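Side-chain contacts in AAEL008620-PA odorant-binding protein (Aedes aegypti, PDB 5V13), which binds juvenile hormone III in mosquito hemolymph, as a member of the odorant-binding protein family: residues B[57-60]-B[61-65]; B[48-52]-B[53-57]. One frame throughout, in Å; residues are numbered along the deposited sequence.

How the contacts relate
Contacts 1 and 2 are neighbours in sequence and space, with centres about 9 Å apart and Thr57 shared. Contact 2 is the C-terminal end of helix 44-51 and the loop after it; contact 1 is the start of helix 59-71, which that loop leads into. Each is partly buried and each touches juvenile hormone, contact 1 through Tyr64 and contact 2 through the Trp50 carbonyl and the side chains of Val51 and Trp53. Their outer sides differ: a sulfur over a tyrosine face in contact 1, a histidine over a backbone carbonyl in contact 2. Ser61 and Tyr64 of contact 1 join the two, both meeting Trp50 of contact 2.

Contact 1 (B[57-60]-B[61-65]); sequences TTYE and SQCYV. With JH3 (methyl (2E,6E)-9-[(2R)-3,3-dimethyloxiran-2-yl]-3,7-dimethylnona-2,6-dienoate), chain E.
The sulfur of Cys63 sits over one face of the Tyr59 ring, a sulfur-aromatic contact one turn apart at the start of helix 59-71, with Thr58 as its N-cap residue. SG lies 3.6 Å from the ring centroid and 20° off the ring normal, displaced toward the CE2-CZ side. Tyr59 reaches this place because its CG is anti to the backbone N (chi1 -175°), which carries the ring alongside the first turn. The same sulfur forms a disulfide with Cys122 of helix 122-135, so the tyrosine lies against a cross-link between helices.

Gln62 runs nearly at right angles to Tyr59, its amide plane turned 71° from the ring. Its extended chain turns back along the start of the helix, and CG comes 3.3 Å from Thr58 O, the carbonyl that accepts the first i to i+4 bond from Gln62 N. Cys63 N to Tyr59 O and Tyr64 N to Glu60 O continue the series.

Ser61 and Thr58 bring their hydroxyls together on another side of the turn, and both are hydrogen-bonded to Asp56. Tyr64, whose CG is likewise anti to the backbone N, reaches into the hormone pocket. Its hydroxyl is hydrogen-bonded to Tyr33 O, and the ring edge meets the hormone chain, with Tyr64 OH 3.5 Å from JH3 C4.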
loop_
_atom_site.group_PDB
_atom_site.type_symbol
_atom_site.label_atom_id
_atom_site.label_comp_id
_atom_site.label_asym_id
_atom_site.label_seq_id
_atom_site.Cartn_x
_atom_site.Cartn_y
_atom_site.Cartn_z
ATOM N N THR B 57 23.103 -16.455 25.549
ATOM C CA THR B 57 22.908 -16.179 26.963
ATOM C C THR B 57 23.854 -15.114 27.505
ATOM O O THR B 57 23.862 -14.879 28.720
ATOM C CB THR B 57 23.055 -17.463 27.785
ATOM O OG1 THR B 57 24.411 -17.914 27.726
ATOM C CG2 THR B 57 22.126 -18.551 27.252
ATOM N N THR B 58 24.640 -14.457 26.649
ATOM C CA THR B 58 25.499 -13.398 27.158
ATOM C C THR B 58 24.648 -12.227 27.653
ATOM O O THR B 58 23.462 -12.100 27.323
ATOM C CB THR B 58 26.492 -12.923 26.092
ATOM O OG1 THR B 58 25.788 -12.355 24.986
ATOM C CG2 THR B 58 27.347 -14.082 25.604
ATOM N N TYR B 59 25.274 -11.368 28.463
ATOM C CA TYR B 59 24.546 -10.260 29.076
ATOM C C TYR B 59 23.956 -9.329 28.027
ATOM O O TYR B 59 22.808 -8.882 28.153
ATOM C CB TYR B 59 25.472 -9.487 30.016
ATOM C CG TYR B 59 24.795 -8.374 30.802
ATOM C CD1 TYR B 59 23.936 -8.670 31.862
ATOM C CD2 TYR B 59 25.024 -7.037 30.495
ATOM C CE1 TYR B 59 23.316 -7.671 32.586
ATOM C CE2 TYR B 59 24.417 -6.019 31.222
ATOM C CZ TYR B 59 23.571 -6.345 32.270
ATOM O OH TYR B 59 22.965 -5.344 32.995
ATOM N N GLU B 60 24.727 -9.010 26.985
ATOM C CA GLU B 60 24.212 -8.102 25.968
ATOM C C GLU B 60 22.989 -8.688 25.265
ATOM O O GLU B 60 22.047 -7.957 24.953
ATOM C CB GLU B 60 25.309 -7.756 24.961
ATOM C CG GLU B 60 26.237 -6.632 25.428
ATOM C CD GLU B 60 25.508 -5.298 25.594
ATOM O OE1 GLU B 60 24.852 -5.088 26.640
ATOM O OE2 GLU B 60 25.579 -4.456 24.672
ATOM N N SER B 61 22.977 -10.005 25.024
ATOM C CA SER B 61 21.802 -10.632 24.417
ATOM C C SER B 61 20.610 -10.641 25.370
ATOM O O SER B 61 19.462 -10.469 24.941
ATOM C CB SER B 61 22.122 -12.067 23.992
ATOM O OG SER B 61 23.234 -12.123 23.121
ATOM N N GLN B 62 20.854 -10.909 26.654
ATOM C CA GLN B 62 19.779 -10.843 27.635
ATOM C C GLN B 62 19.201 -9.442 27.697
ATOM O O GLN B 62 17.978 -9.271 27.750
ATOM C CB GLN B 62 20.278 -11.283 29.016
ATOM C CG GLN B 62 20.763 -12.723 29.061
ATOM C CD GLN B 62 21.404 -13.092 30.388
ATOM O OE1 GLN B 62 22.058 -12.269 31.019
ATOM N NE2 GLN B 62 21.221 -14.334 30.813
ATOM N N CYS B 63 20.059 -8.418 27.651
ATOM C CA CYS B 63 19.521 -7.064 27.695
ATOM C C CYS B 63 18.767 -6.712 26.421
ATOM O O CYS B 63 17.812 -5.931 26.479
ATOM C CB CYS B 63 20.621 -6.047 27.952
ATOM S SG CYS B 63 21.291 -6.212 29.634
ATOM N N TYR B 64 19.174 -7.260 25.270
ATOM C CA TYR B 64 18.418 -7.003 24.044
ATOM C C TYR B 64 17.009 -7.579 24.137
ATOM O O TYR B 64 16.029 -6.931 23.738
ATOM C CB TYR B 64 19.143 -7.588 22.830
ATOM C CG TYR B 64 18.458 -7.246 21.522
ATOM C CD1 TYR B 64 18.565 -5.971 20.982
ATOM C CD2 TYR B 64 17.671 -8.189 20.843
ATOM C CE1 TYR B 64 17.916 -5.640 19.775
ATOM C CE2 TYR B 64 17.033 -7.872 19.644
ATOM C CZ TYR B 64 17.157 -6.596 19.119
ATOM O OH TYR B 64 16.527 -6.261 17.931
ATOM N N VAL B 65 16.886 -8.803 24.645
ATOM C CA VAL B 65 15.563 -9.404 24.807
ATOM C C VAL B 65 14.706 -8.582 25.772
ATOM O O VAL B 65 13.516 -8.344 25.519
ATOM C CB VAL B 65 15.692 -10.869 25.257
ATOM C CG1 VAL B 65 14.302 -11.476 25.497
ATOM C CG2 VAL B 65 16.452 -11.676 24.198
HETATM C C1 JH3 E . 15.769 -6.941 13.151
HETATM O O2 JH3 E . 15.293 -7.467 12.160
HETATM O O1 JH3 E . 16.364 -5.638 13.003
HETATM C CM JH3 E . 16.295 -4.994 11.729
HETATM C C2 JH3 E . 15.757 -7.538 14.500
HETATM C C3 JH3 E . 15.281 -8.734 14.853
HETATM C "C3'" JH3 E . 14.661 -9.712 13.893
HETATM C C4 JH3 E . 15.374 -9.088 16.318
HETATM C C5 JH3 E . 14.065 -9.739 16.758
HETATM C C6 JH3 E . 13.959 -9.680 18.266
HETATM C C7 JH3 E . 14.317 -10.696 19.064
HETATM C "C7'" JH3 E . 14.895 -11.963 18.491
HETATM C C8 JH3 E . 14.155 -10.524 20.567
HETATM C C9 JH3 E . 13.146 -11.520 21.162
HETATM C CA JH3 E . 11.819 -11.535 20.406
HETATM O O3 JH3 E . 10.804 -12.337 21.051
HETATM C CB JH3 E . 10.635 -10.921 21.151
HETATM C "CB'" JH3 E . 9.619 -10.266 20.209
HETATM C CC JH3 E . 10.812 -10.395 22.567
#

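Contact 2 (B[48-52]-B[53-57]); sequences INWVK and WHPDT. With JH3 (methyl (2E,6E)-9-[(2R)-3,3-dimethyloxiran-2-yl]-3,7-dimethylnona-2,6-dienoate), chain E.
His54 N donates to Asn49 O and Trp53 N to Trp50 O, the paired backbone bonds of a Schellman motif that ends helix 44-51. Trp53, with positive phi (64°), is its C' residue. The 6→1 bond, His54 N to Asn49 O, is 3.1 Å long. The inner one is shorter, 2.8 Å from Trp53 N to Trp50 O.

Polar and van der Waals contacts gather round the histidine. With chi1 at 49°, its CG lies between the backbone N and the carbonyl carbon, and the ring folds back over the helix end. Asn49 O lies 3.7 Å from its plane, over the centre. Asn49 OD1 lies beyond the ring at its CE1 corner, 3.2 Å from His54 CE1 and a little above the plane, on the same side as Asn49 O, the amide and ring planes 45° apart. Lys52 runs beside the ring in the same direction, its CB 3.4 Å from His54 NE2.

The apolar contacts lie on other sides of the turn. Pro55 packs against the five-membered part of the Trp50 indole, Pro55 CB lying 3.8 Å from Trp50 CD1; Trp50 NE1 is hydrogen-bonded to Ser61 OG of helix 59-71. Trp53 lays one indole face along the middle of the hormone, and its NE1 comes 3.3 Å from JH3 C3'. Val51 CG1 reaches the ester end, 3.8 Å from JH3 C1. Two backbone carbonyls of the helix end also face the ligand, Trp50 O near JH3 C4 and Val51 O near JH3 C3'.

The surface offered to the hormone here is thus mainly the Trp53 indole and Val51, with two helix-end carbonyls against the chain; the contacts are van der Waals ones, suited to a mostly apolar terpenoid ligand.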
loop_
_atom_site.group_PDB
_atom_site.type_symbol
_atom_site.label_atom_id
_atom_site.label_comp_id
_atom_site.label_asym_id
_atom_site.label_seq_id
_atom_site.Cartn_x
_atom_site.Cartn_y
_atom_site.Cartn_z
ATOM N N ILE B 48 24.132 -10.018 14.682
ATOM C CA ILE B 48 23.694 -10.893 13.594
ATOM C C ILE B 48 22.897 -12.074 14.143
ATOM O O ILE B 48 21.852 -12.444 13.592
ATOM C CB ILE B 48 24.903 -11.359 12.757
ATOM C CG1 ILE B 48 25.455 -10.199 11.933
ATOM C CG2 ILE B 48 24.514 -12.515 11.849
ATOM C CD1 ILE B 48 26.766 -10.531 11.231
ATOM N N ASN B 49 23.368 -12.678 15.240
ATOM C CA ASN B 49 22.590 -13.732 15.887
ATOM C C ASN B 49 21.212 -13.238 16.299
ATOM O O ASN B 49 20.233 -13.992 16.239
ATOM C CB ASN B 49 23.325 -14.265 17.113
ATOM C CG ASN B 49 24.580 -15.019 16.749
ATOM O OD1 ASN B 49 24.616 -15.748 15.757
ATOM N ND2 ASN B 49 25.619 -14.850 17.555
ATOM N N TRP B 50 21.112 -11.982 16.743
ATOM C CA TRP B 50 19.812 -11.484 17.182
ATOM C C TRP B 50 18.851 -11.338 16.010
ATOM O O TRP B 50 17.675 -11.712 16.113
ATOM C CB TRP B 50 19.951 -10.145 17.902
ATOM C CG TRP B 50 20.901 -10.161 19.085
ATOM C CD1 TRP B 50 21.467 -11.249 19.672
ATOM C CD2 TRP B 50 21.401 -9.021 19.784
ATOM N NE1 TRP B 50 22.280 -10.858 20.716
ATOM C CE2 TRP B 50 22.249 -9.492 20.806
ATOM C CE3 TRP B 50 21.187 -7.642 19.666
ATOM C CZ2 TRP B 50 22.921 -8.631 21.680
ATOM C CZ3 TRP B 50 21.851 -6.786 20.542
ATOM C CH2 TRP B 50 22.703 -7.285 21.531
ATOM N N VAL B 51 19.320 -10.794 14.884
ATOM C CA VAL B 51 18.399 -10.606 13.761
ATOM C C VAL B 51 18.014 -11.921 13.101
ATOM O O VAL B 51 17.085 -11.935 12.286
ATOM C CB VAL B 51 18.973 -9.641 12.701
ATOM C CG1 VAL B 51 19.283 -8.285 13.318
ATOM C CG2 VAL B 51 20.213 -10.231 12.026
ATOM N N LYS B 52 18.704 -13.019 13.420
ATOM C CA LYS B 52 18.293 -14.369 13.042
ATOM C C LYS B 52 17.479 -15.049 14.139
ATOM O O LYS B 52 17.313 -16.277 14.115
ATOM C CB LYS B 52 19.515 -15.228 12.704
ATOM C CG LYS B 52 20.284 -14.786 11.476
ATOM C CD LYS B 52 21.584 -15.578 11.370
ATOM C CE LYS B 52 22.447 -15.095 10.221
ATOM N NZ LYS B 52 23.820 -15.663 10.327
ATOM N N TRP B 53 17.010 -14.278 15.114
ATOM C CA TRP B 53 16.098 -14.742 16.156
ATOM C C TRP B 53 16.705 -15.806 17.071
ATOM O O TRP B 53 15.978 -16.602 17.673
ATOM C CB TRP B 53 14.789 -15.251 15.548
ATOM C CG TRP B 53 13.967 -14.152 14.944
ATOM C CD1 TRP B 53 14.111 -13.599 13.700
ATOM C CD2 TRP B 53 12.868 -13.474 15.558
ATOM N NE1 TRP B 53 13.166 -12.616 13.508
ATOM C CE2 TRP B 53 12.386 -12.527 14.631
ATOM C CE3 TRP B 53 12.236 -13.582 16.802
ATOM C CZ2 TRP B 53 11.311 -11.683 14.913
ATOM C CZ3 TRP B 53 11.152 -12.755 17.069
ATOM C CH2 TRP B 53 10.708 -11.817 16.135
ATOM N N HIS B 54 18.022 -15.841 17.248
ATOM C CA HIS B 54 18.616 -16.701 18.279
ATOM C C HIS B 54 19.645 -15.933 19.103
ATOM O O HIS B 54 20.861 -16.091 18.926
ATOM C CB HIS B 54 19.192 -17.995 17.689
ATOM C CG HIS B 54 20.072 -17.809 16.492
ATOM N ND1 HIS B 54 21.415 -17.518 16.594
ATOM C CD2 HIS B 54 19.813 -17.932 15.169
ATOM C CE1 HIS B 54 21.940 -17.441 15.384
ATOM N NE2 HIS B 54 20.989 -17.690 14.501
ATOM N N PRO B 55 19.179 -15.101 20.035
ATOM C CA PRO B 55 20.095 -14.471 20.998
ATOM C C PRO B 55 20.647 -15.501 21.971
ATOM O O PRO B 55 19.910 -16.344 22.489
ATOM C CB PRO B 55 19.211 -13.449 21.731
ATOM C CG PRO B 55 17.845 -13.473 21.027
ATOM C CD PRO B 55 17.762 -14.757 20.271
ATOM N N ASP B 56 21.947 -15.413 22.247
ATOM C CA ASP B 56 22.564 -16.355 23.172
ATOM C C ASP B 56 22.360 -15.874 24.609
ATOM O O ASP B 56 21.550 -14.989 24.886
ATOM C CB ASP B 56 24.037 -16.572 22.819
ATOM C CG ASP B 56 24.880 -15.303 22.916
ATOM O OD1 ASP B 56 24.441 -14.286 23.507
ATOM O OD2 ASP B 56 26.014 -15.338 22.391
ATOM N N THR B 57 23.103 -16.455 25.549
ATOM C CA THR B 57 22.908 -16.179 26.963
ATOM C C THR B 57 23.854 -15.114 27.505
ATOM O O THR B 57 23.862 -14.879 28.720
ATOM C CB THR B 57 23.055 -17.463 27.785
ATOM O OG1 THR B 57 24.411 -17.914 27.726
ATOM C CG2 THR B 57 22.126 -18.551 27.252
HETATM C C1 JH3 E . 15.769 -6.941 13.151
HETATM O O2 JH3 E . 15.293 -7.467 12.160
HETATM O O1 JH3 E . 16.364 -5.638 13.003
HETATM C CM JH3 E . 16.295 -4.994 11.729
HETATM C C2 JH3 E . 15.757 -7.538 14.500
HETATM C C3 JH3 E . 15.281 -8.734 14.853
HETATM C "C3'" JH3 E . 14.661 -9.712 13.893
HETATM C C4 JH3 E . 15.374 -9.088 16.318
HETATM C C5 JH3 E . 14.065 -9.739 16.758
HETATM C C6 JH3 E . 13.959 -9.680 18.266
HETATM C C7 JH3 E . 14.317 -10.696 19.064
HETATM C "C7'" JH3 E . 14.895 -11.963 18.491
HETATM C C8 JH3 E . 14.155 -10.524 20.567
HETATM C C9 JH3 E . 13.146 -11.520 21.162
HETATM C CA JH3 E . 11.819 -11.535 20.406
HETATM O O3 JH3 E . 10.804 -12.337 21.051
HETATM C CB JH3 E . 10.635 -10.921 21.151
HETATM C "CB'" JH3 E . 9.619 -10.266 20.209
HETATM C CC JH3 E . 10.812 -10.395 22.567
#